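Local coordinates for protein malate dehydrogenase (Porphyromonas gingivalis, PDB 3FI9) that probably catalyses the reversible, NAD-dependent oxidation of malate to oxaloacetate, at residues V81-G85 / I124-P128; D130-V135 / L313-V317; V147-G152 / W259-C263. All coordinates share one frame. Numbering follows the deposited sequence.

Interaction 1 of 3, residues V81-G85 / I124-P128; sequences VSSGG and IIFNP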
loop_
_atom_site.group_PDB
_atom_site.type_symbol
_atom_site.label_atom_id
_atom_site.label_comp_id
_atom_site.label_asym_id
_atom_site.label_seq_id
_atom_site.Cartn_x
_atom_site.Cartn_y
_atom_site.Cartn_z
ATOM N N VAL A 81 12.272 4.408 10.411
ATOM C CA VAL A 81 12.283 3.101 9.765
ATOM C C VAL A 81 13.117 3.225 8.523
ATOM O O VAL A 81 12.797 4.020 7.668
ATOM C CB VAL A 81 10.855 2.667 9.348
ATOM C CG1 VAL A 81 10.884 1.342 8.495
ATOM C CG2 VAL A 81 9.989 2.535 10.590
ATOM N N SER A 82 14.165 2.415 8.393
ATOM C CA SER A 82 15.003 2.478 7.169
ATOM C C SER A 82 15.034 1.271 6.275
ATOM O O SER A 82 15.383 0.171 6.735
ATOM C CB SER A 82 16.467 2.808 7.497
ATOM O OG SER A 82 17.237 2.815 6.291
ATOM N N SER A 83 14.707 1.480 4.996
ATOM C CA SER A 83 15.018 0.491 3.984
ATOM C C SER A 83 16.104 1.041 3.107
ATOM O O SER A 83 16.149 0.728 1.935
ATOM C CB SER A 83 13.824 0.147 3.091
ATOM O OG SER A 83 13.213 1.349 2.636
ATOM N N GLY A 84 16.959 1.895 3.652
ATOM C CA GLY A 84 17.949 2.552 2.791
ATOM C C GLY A 84 19.249 1.803 2.800
ATOM O O GLY A 84 20.203 2.258 3.398
ATOM N N GLY A 85 19.294 0.658 2.128
ATOM C CA GLY A 85 20.542 -0.103 2.007
ATOM C C GLY A 85 21.509 0.411 0.922
ATOM O O GLY A 85 21.301 1.494 0.356
ATOM N N ILE A 124 15.583 -1.284 11.316
ATOM C CA ILE A 124 16.468 -1.404 10.198
ATOM C C ILE A 124 15.997 -2.618 9.390
ATOM O O ILE A 124 15.823 -3.695 9.974
ATOM C CB ILE A 124 17.885 -1.658 10.709
ATOM C CG1 ILE A 124 18.378 -0.508 11.627
ATOM C CG2 ILE A 124 18.818 -1.884 9.514
ATOM C CD1 ILE A 124 18.418 0.832 10.904
ATOM N N ILE A 125 15.770 -2.479 8.084
ATOM C CA ILE A 125 15.246 -3.646 7.366
ATOM C C ILE A 125 16.128 -4.136 6.218
ATOM O O ILE A 125 15.909 -5.233 5.687
ATOM C CB ILE A 125 13.792 -3.439 6.867
ATOM C CG1 ILE A 125 13.760 -2.723 5.514
ATOM C CG2 ILE A 125 12.912 -2.810 8.009
ATOM C CD1 ILE A 125 12.504 -3.073 4.711
ATOM N N PHE A 126 17.156 -3.372 5.897
ATOM C CA PHE A 126 18.060 -3.736 4.836
ATOM C C PHE A 126 19.092 -4.788 5.283
ATOM O O PHE A 126 19.538 -4.831 6.436
ATOM C CB PHE A 126 18.678 -2.508 4.142
ATOM C CG PHE A 126 19.519 -1.617 5.045
ATOM C CD1 PHE A 126 20.890 -1.832 5.185
ATOM C CD2 PHE A 126 18.954 -0.538 5.691
ATOM C CE1 PHE A 126 21.670 -0.975 5.981
ATOM C CE2 PHE A 126 19.726 0.322 6.495
ATOM C CZ PHE A 126 21.091 0.085 6.651
ATOM N N ASN A 127 19.406 -5.693 4.374
ATOM C CA ASN A 127 20.238 -6.828 4.729
ATOM C C ASN A 127 21.726 -6.545 4.597
ATOM O O ASN A 127 22.118 -5.618 3.899
ATOM C CB ASN A 127 19.828 -8.051 3.916
ATOM C CG ASN A 127 18.749 -8.850 4.614
ATOM O OD1 ASN A 127 18.769 -9.002 5.841
ATOM N ND2 ASN A 127 17.791 -9.326 3.861
ATOM N N PRO A 128 22.555 -7.346 5.278
ATOM C CA PRO A 128 22.124 -8.445 6.155
ATOM C C PRO A 128 21.706 -7.892 7.524
ATOM O O PRO A 128 22.544 -7.331 8.229
ATOM C CB PRO A 128 23.384 -9.309 6.264
ATOM C CG PRO A 128 24.520 -8.343 6.064
ATOM C CD PRO A 128 24.032 -7.285 5.123
#
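Phe126, Ser82 and Ile125 bury most of the surface where 81-85, leaving the end of strand 77-82, meets 124-128. Ser82 and Ile124 form a parallel bridge, and Ile125 N donates to Ser82 O at 3.0 Å. The Ser82 hydroxyl has a separate task: OG accepts from Gly84 N at 2.8 Å, an ST turn that bends the chain out of the sheet, and it also lies 3.5 Å from Phe126 CE2, at the ring edge. Above one face of that ring sit Gly84 O and Gly85, whose CA makes a CH-pi contact 3.9 Å from the Phe126 centroid. A side chain on Gly85 would crowd Phe126 CB, so glycine suits the spot. Ile125 points sideways, its CG1 3.8 Å from Ser83 CB, and reaches Ile20 and Met24 of helix 19-30. One backbone bond plus an aromatic ring under a glycine turn thus hold together the loops that leave the C-terminal ends of two neighbouring strands of the Rossmann sheet, where Ile125, Phe126 and Asn127 are predicted to bind NAD.

Interaction 2 of 3, residues D130-V135 / L313-V317; sequences DITGLV and LRDEV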
loop_
_atom_site.group_PDB
_atom_site.type_symbol
_atom_site.label_atom_id
_atom_site.label_comp_id
_atom_site.label_asym_id
_atom_site.label_seq_id
_atom_site.Cartn_x
_atom_site.Cartn_y
_atom_site.Cartn_z
ATOM N N ASP A 130 21.090 -8.812 10.601
ATOM C CA ASP A 130 21.872 -9.085 11.829
ATOM C C ASP A 130 23.076 -8.154 11.974
ATOM O O ASP A 130 23.494 -7.843 13.080
ATOM C CB ASP A 130 22.373 -10.542 11.922
ATOM C CG ASP A 130 23.039 -11.014 10.641
ATOM O OD1 ASP A 130 22.350 -11.006 9.599
ATOM O OD2 ASP A 130 24.236 -11.419 10.678
ATOM N N ILE A 131 23.660 -7.756 10.857
ATOM C CA ILE A 131 24.836 -6.897 10.890
ATOM C C ILE A 131 24.357 -5.476 10.894
ATOM O O ILE A 131 24.750 -4.690 11.748
ATOM C CB ILE A 131 25.759 -7.094 9.685
ATOM C CG1 ILE A 131 26.510 -8.434 9.763
ATOM C CG2 ILE A 131 26.775 -5.919 9.575
ATOM C CD1 ILE A 131 27.327 -8.635 11.024
ATOM N N THR A 132 23.481 -5.135 9.946
ATOM C CA THR A 132 23.052 -3.734 9.810
ATOM C C THR A 132 22.358 -3.217 11.049
ATOM O O THR A 132 22.586 -2.078 11.509
ATOM C CB THR A 132 22.158 -3.531 8.567
ATOM O OG1 THR A 132 21.015 -4.411 8.636
ATOM C CG2 THR A 132 22.951 -3.858 7.309
ATOM N N GLY A 133 21.473 -4.039 11.601
ATOM C CA GLY A 133 20.852 -3.670 12.828
ATOM C C GLY A 133 21.855 -3.518 13.968
ATOM O O GLY A 133 21.721 -2.592 14.788
ATOM N N LEU A 134 22.844 -4.414 14.059
ATOM C CA LEU A 134 23.795 -4.322 15.214
ATOM C C LEU A 134 24.721 -3.098 15.069
ATOM O O LEU A 134 25.020 -2.385 16.035
ATOM C CB LEU A 134 24.625 -5.612 15.307
ATOM C CG LEU A 134 25.774 -5.701 16.312
ATOM C CD1 LEU A 134 25.245 -5.561 17.711
ATOM C CD2 LEU A 134 26.505 -7.073 16.173
ATOM N N VAL A 135 25.152 -2.845 13.842
ATOM C CA VAL A 135 26.021 -1.697 13.578
ATOM C C VAL A 135 25.257 -0.416 13.844
ATOM O O VAL A 135 25.770 0.517 14.481
ATOM C CB VAL A 135 26.477 -1.686 12.115
ATOM C CG1 VAL A 135 27.103 -0.335 11.762
ATOM C CG2 VAL A 135 27.468 -2.843 11.836
ATOM N N LEU A 313 29.826 -13.889 10.981
ATOM C CA LEU A 313 29.642 -12.687 10.159
ATOM C C LEU A 313 29.949 -11.418 10.981
ATOM O O LEU A 313 30.592 -10.492 10.489
ATOM C CB LEU A 313 28.202 -12.604 9.601
ATOM C CG LEU A 313 28.034 -11.724 8.358
ATOM C CD1 LEU A 313 28.898 -12.284 7.205
ATOM C CD2 LEU A 313 26.583 -11.610 7.932
ATOM N N ARG A 314 29.482 -11.384 12.225
ATOM C CA ARG A 314 29.811 -10.288 13.126
ATOM C C ARG A 314 31.327 -10.096 13.201
ATOM O O ARG A 314 31.807 -8.976 13.116
ATOM C CB ARG A 314 29.278 -10.554 14.519
ATOM C CG ARG A 314 29.673 -9.533 15.577
ATOM C CD ARG A 314 29.574 -10.194 16.972
ATOM N NE ARG A 314 30.511 -11.321 17.112
ATOM C CZ ARG A 314 30.360 -12.318 17.982
ATOM N NH1 ARG A 314 29.329 -12.320 18.792
ATOM N NH2 ARG A 314 31.251 -13.312 18.052
ATOM N N ASP A 315 32.073 -11.194 13.330
ATOM C CA ASP A 315 33.529 -11.099 13.479
ATOM C C ASP A 315 34.237 -10.604 12.194
ATOM O O ASP A 315 35.234 -9.880 12.275
ATOM C CB ASP A 315 34.126 -12.429 13.964
ATOM C CG ASP A 315 33.714 -12.789 15.390
ATOM O OD1 ASP A 315 33.318 -11.897 16.206
ATOM O OD2 ASP A 315 33.810 -14.000 15.701
ATOM N N GLU A 316 33.726 -10.961 11.019
ATOM C CA GLU A 316 34.180 -10.330 9.781
ATOM C C GLU A 316 34.092 -8.804 9.830
ATOM O O GLU A 316 35.031 -8.092 9.458
ATOM C CB GLU A 316 33.346 -10.780 8.581
ATOM C CG GLU A 316 33.792 -12.043 7.893
ATOM C CD GLU A 316 33.081 -12.244 6.570
ATOM O OE1 GLU A 316 32.342 -13.240 6.468
ATOM O OE2 GLU A 316 33.268 -11.417 5.634
ATOM N N VAL A 317 32.938 -8.294 10.255
ATOM C CA VAL A 317 32.733 -6.858 10.290
ATOM C C VAL A 317 33.552 -6.161 11.396
ATOM O O VAL A 317 33.899 -4.972 11.283
ATOM C CB VAL A 317 31.211 -6.547 10.329
ATOM C CG1 VAL A 317 30.939 -5.005 10.352
ATOM C CG2 VAL A 317 30.530 -7.200 9.104
#
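Ile131, which has the most surface covered here, is the centre of this helix-helix contact. With chi1 and chi2 both in m wells, its CA-to-CB bond points toward segment 313-317 of helix 297-319, and the side chain reaches three residues there: CD1 comes to 3.6 Å from Arg314 CA, CG1 lies 3.7 Å from Leu313 CD2, and CG2 is 4.0 Å from Val317 CG2. Branched at CB and long enough to span the gap, isoleucine suits a position between axes that come no closer than 10.4 Å and cross at -53°. Leu313, in its t,p rotamer, also brings CD2 to 3.6 Å from Asp130 OD2, so a methyl group lies against the carboxylate of a residue whose CB points toward the same helix. Val317, with chi1 near 180°, places CG1 4.4 Å from Val135 CG2, a looser apolar touch one turn further along. Arg314 offers the aliphatic part of its side chain to the contact, CG lying 4.1 Å from Leu134 CD2, while chi3 in the p well helps fold the guanidinium away. There NE forms a salt bridge with Asp315 OD1 at 3.0 Å, and NH1 donates to the backbone oxygen of His272. Around the pair, Leu98 of helix 94-115 and the loop residues Ile322 and Ile323 cover Val317, Ala105 and Ala106 pack on Val135, and helix 129-140 leads on to strand 147-150 of the central sheet.

Interaction 3 of 3, residues V147-G152 / W259-C263; sequences VTTLAG and WPAGC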
loop_
_atom_site.group_PDB
_atom_site.type_symbol
_atom_site.label_atom_id
_atom_site.label_comp_id
_atom_site.label_asym_id
_atom_site.label_seq_id
_atom_site.Cartn_x
_atom_site.Cartn_y
_atom_site.Cartn_z
ATOM N N VAL A 147 16.244 -0.500 19.301
ATOM C CA VAL A 147 16.516 -0.864 17.898
ATOM C C VAL A 147 16.059 -2.274 17.588
ATOM O O VAL A 147 16.404 -3.183 18.324
ATOM C CB VAL A 147 18.026 -0.744 17.543
ATOM C CG1 VAL A 147 18.303 -1.098 16.039
ATOM C CG2 VAL A 147 18.520 0.674 17.849
ATOM N N THR A 148 15.285 -2.451 16.508
ATOM C CA THR A 148 14.864 -3.784 16.038
ATOM C C THR A 148 15.109 -3.911 14.537
ATOM O O THR A 148 15.353 -2.917 13.842
ATOM C CB THR A 148 13.364 -4.043 16.268
ATOM O OG1 THR A 148 12.606 -2.896 15.839
ATOM C CG2 THR A 148 13.091 -4.281 17.760
ATOM N N THR A 149 15.068 -5.147 14.033
ATOM C CA THR A 149 15.089 -5.375 12.609
ATOM C C THR A 149 13.857 -6.184 12.198
ATOM O O THR A 149 13.314 -6.924 12.991
ATOM C CB THR A 149 16.365 -6.175 12.164
ATOM O OG1 THR A 149 16.384 -7.456 12.811
ATOM C CG2 THR A 149 17.660 -5.428 12.620
ATOM N N LEU A 150 13.416 -6.007 10.955
ATOM C CA LEU A 150 12.411 -6.864 10.345
ATOM C C LEU A 150 12.961 -8.302 10.262
ATOM O O LEU A 150 13.999 -8.541 9.626
ATOM C CB LEU A 150 12.147 -6.383 8.914
ATOM C CG LEU A 150 11.291 -7.324 8.074
ATOM C CD1 LEU A 150 9.887 -7.368 8.726
ATOM C CD2 LEU A 150 11.250 -6.905 6.567
ATOM N N ALA A 151 12.259 -9.238 10.894
ATOM C CA ALA A 151 12.640 -10.622 10.932
ATOM C C ALA A 151 11.429 -11.550 10.889
ATOM O O ALA A 151 11.599 -12.762 11.047
ATOM C CB ALA A 151 13.475 -10.910 12.195
ATOM N N GLY A 152 10.224 -10.998 10.687
ATOM C CA GLY A 152 8.966 -11.789 10.853
ATOM C C GLY A 152 8.525 -12.528 9.575
ATOM O O GLY A 152 7.638 -13.404 9.602
ATOM N N TRP A 259 4.771 -11.057 15.845
ATOM C CA TRP A 259 5.693 -11.936 15.097
ATOM C C TRP A 259 7.075 -11.650 15.678
ATOM O O TRP A 259 7.294 -10.638 16.289
ATOM C CB TRP A 259 5.714 -11.600 13.591
ATOM C CG TRP A 259 4.374 -11.805 12.929
ATOM C CD1 TRP A 259 3.477 -10.839 12.559
ATOM C CD2 TRP A 259 3.778 -13.057 12.606
ATOM N NE1 TRP A 259 2.358 -11.423 12.027
ATOM C CE2 TRP A 259 2.519 -12.784 12.036
ATOM C CE3 TRP A 259 4.201 -14.388 12.721
ATOM C CZ2 TRP A 259 1.658 -13.788 11.599
ATOM C CZ3 TRP A 259 3.362 -15.388 12.256
ATOM C CH2 TRP A 259 2.087 -15.076 11.709
ATOM N N PRO A 260 7.997 -12.556 15.500
ATOM C CA PRO A 260 9.405 -12.337 15.873
ATOM C C PRO A 260 10.000 -11.046 15.245
ATOM O O PRO A 260 9.653 -10.697 14.101
ATOM C CB PRO A 260 10.090 -13.557 15.247
ATOM C CG PRO A 260 9.049 -14.624 15.368
ATOM C CD PRO A 260 7.776 -13.909 14.956
ATOM N N ALA A 261 10.872 -10.352 15.987
ATOM C CA ALA A 261 11.630 -9.218 15.455
ATOM C C ALA A 261 13.095 -9.489 15.752
ATOM O O ALA A 261 13.411 -10.269 16.641
ATOM C CB ALA A 261 11.194 -7.909 16.135
ATOM N N GLY A 262 13.978 -8.862 15.012
ATOM C CA GLY A 262 15.410 -8.914 15.364
ATOM C C GLY A 262 15.712 -7.956 16.508
ATOM O O GLY A 262 15.237 -6.796 16.522
ATOM N N CYS A 263 16.440 -8.436 17.515
ATOM C CA CYS A 263 16.814 -7.607 18.582
ATOM C C CYS A 263 18.143 -8.053 19.170
ATOM O O CYS A 263 18.637 -9.147 18.854
ATOM C CB CYS A 263 15.720 -7.588 19.666
ATOM S SG CYS A 263 15.689 -9.089 20.619
HETATM O O HOH W 1 9.810 -8.539 12.310
#
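Strands 147-150 and 261-263 run antiparallel, their short axes 4.5 Å apart at closest and 140° between directions, a marked twist. Thr149 and Gly262 form a hydrogen-bonded pair: Thr149 N donates to Gly262 O at 3.0 Å, and Gly262 N to Thr149 O at 2.9 Å. Thr148 CA adds a CA-H...O contact to Gly262 O at 3.1 Å. Beyond this pair the backbones stay close but direct bonding gives way to a water, which accepts from Ala151 N at 2.9 Å and donates to Pro260 O at 2.8 Å. Gly262 is fitted to its place because a CB there would clash with Thr149 OG1. The small Ala151 brings its CB within 3.5 Å of Gly262 N, and Gly152 lies close against Trp259, with Gly152 CA 4.3 Å from Trp259 CB. Beta-branched Thr148 suits an extended strand; its CG2 is 4.4 Å from Ala261 CB, and its OG1 bonds to His121. The indole of Trp259 leads away to pack on helix 153-166. This antiparallel pairing extends the parallel Rossmann sheet with a strand of the C-terminal domain, joining the two domains of the lactate/malate dehydrogenase fold.

Overall arrangement
Each of the three contacts touches the other two, with centres 12 to 15 Å apart. Interactions 1 and 3 share one sheet: Ile124 N lies 3.0 Å from Thr148 O, a probable hydrogen bond, and Ile125 CG2 packs 3.8 Å from Leu150 CB. Interaction 2 follows interaction 1 directly, Thr132 OG1 sitting 2.7 Å from Phe126 O at the start of helix 129-140, and it meets interaction 3 where Gly133 CA is 3.7 Å from Thr149 CG2. Interactions 2 and 3 each join the two family domains. Together they border the predicted active site: the side chains of Asp130 and Ala151 are about 5 and 6 Å from that of His182, the probable proton acceptor.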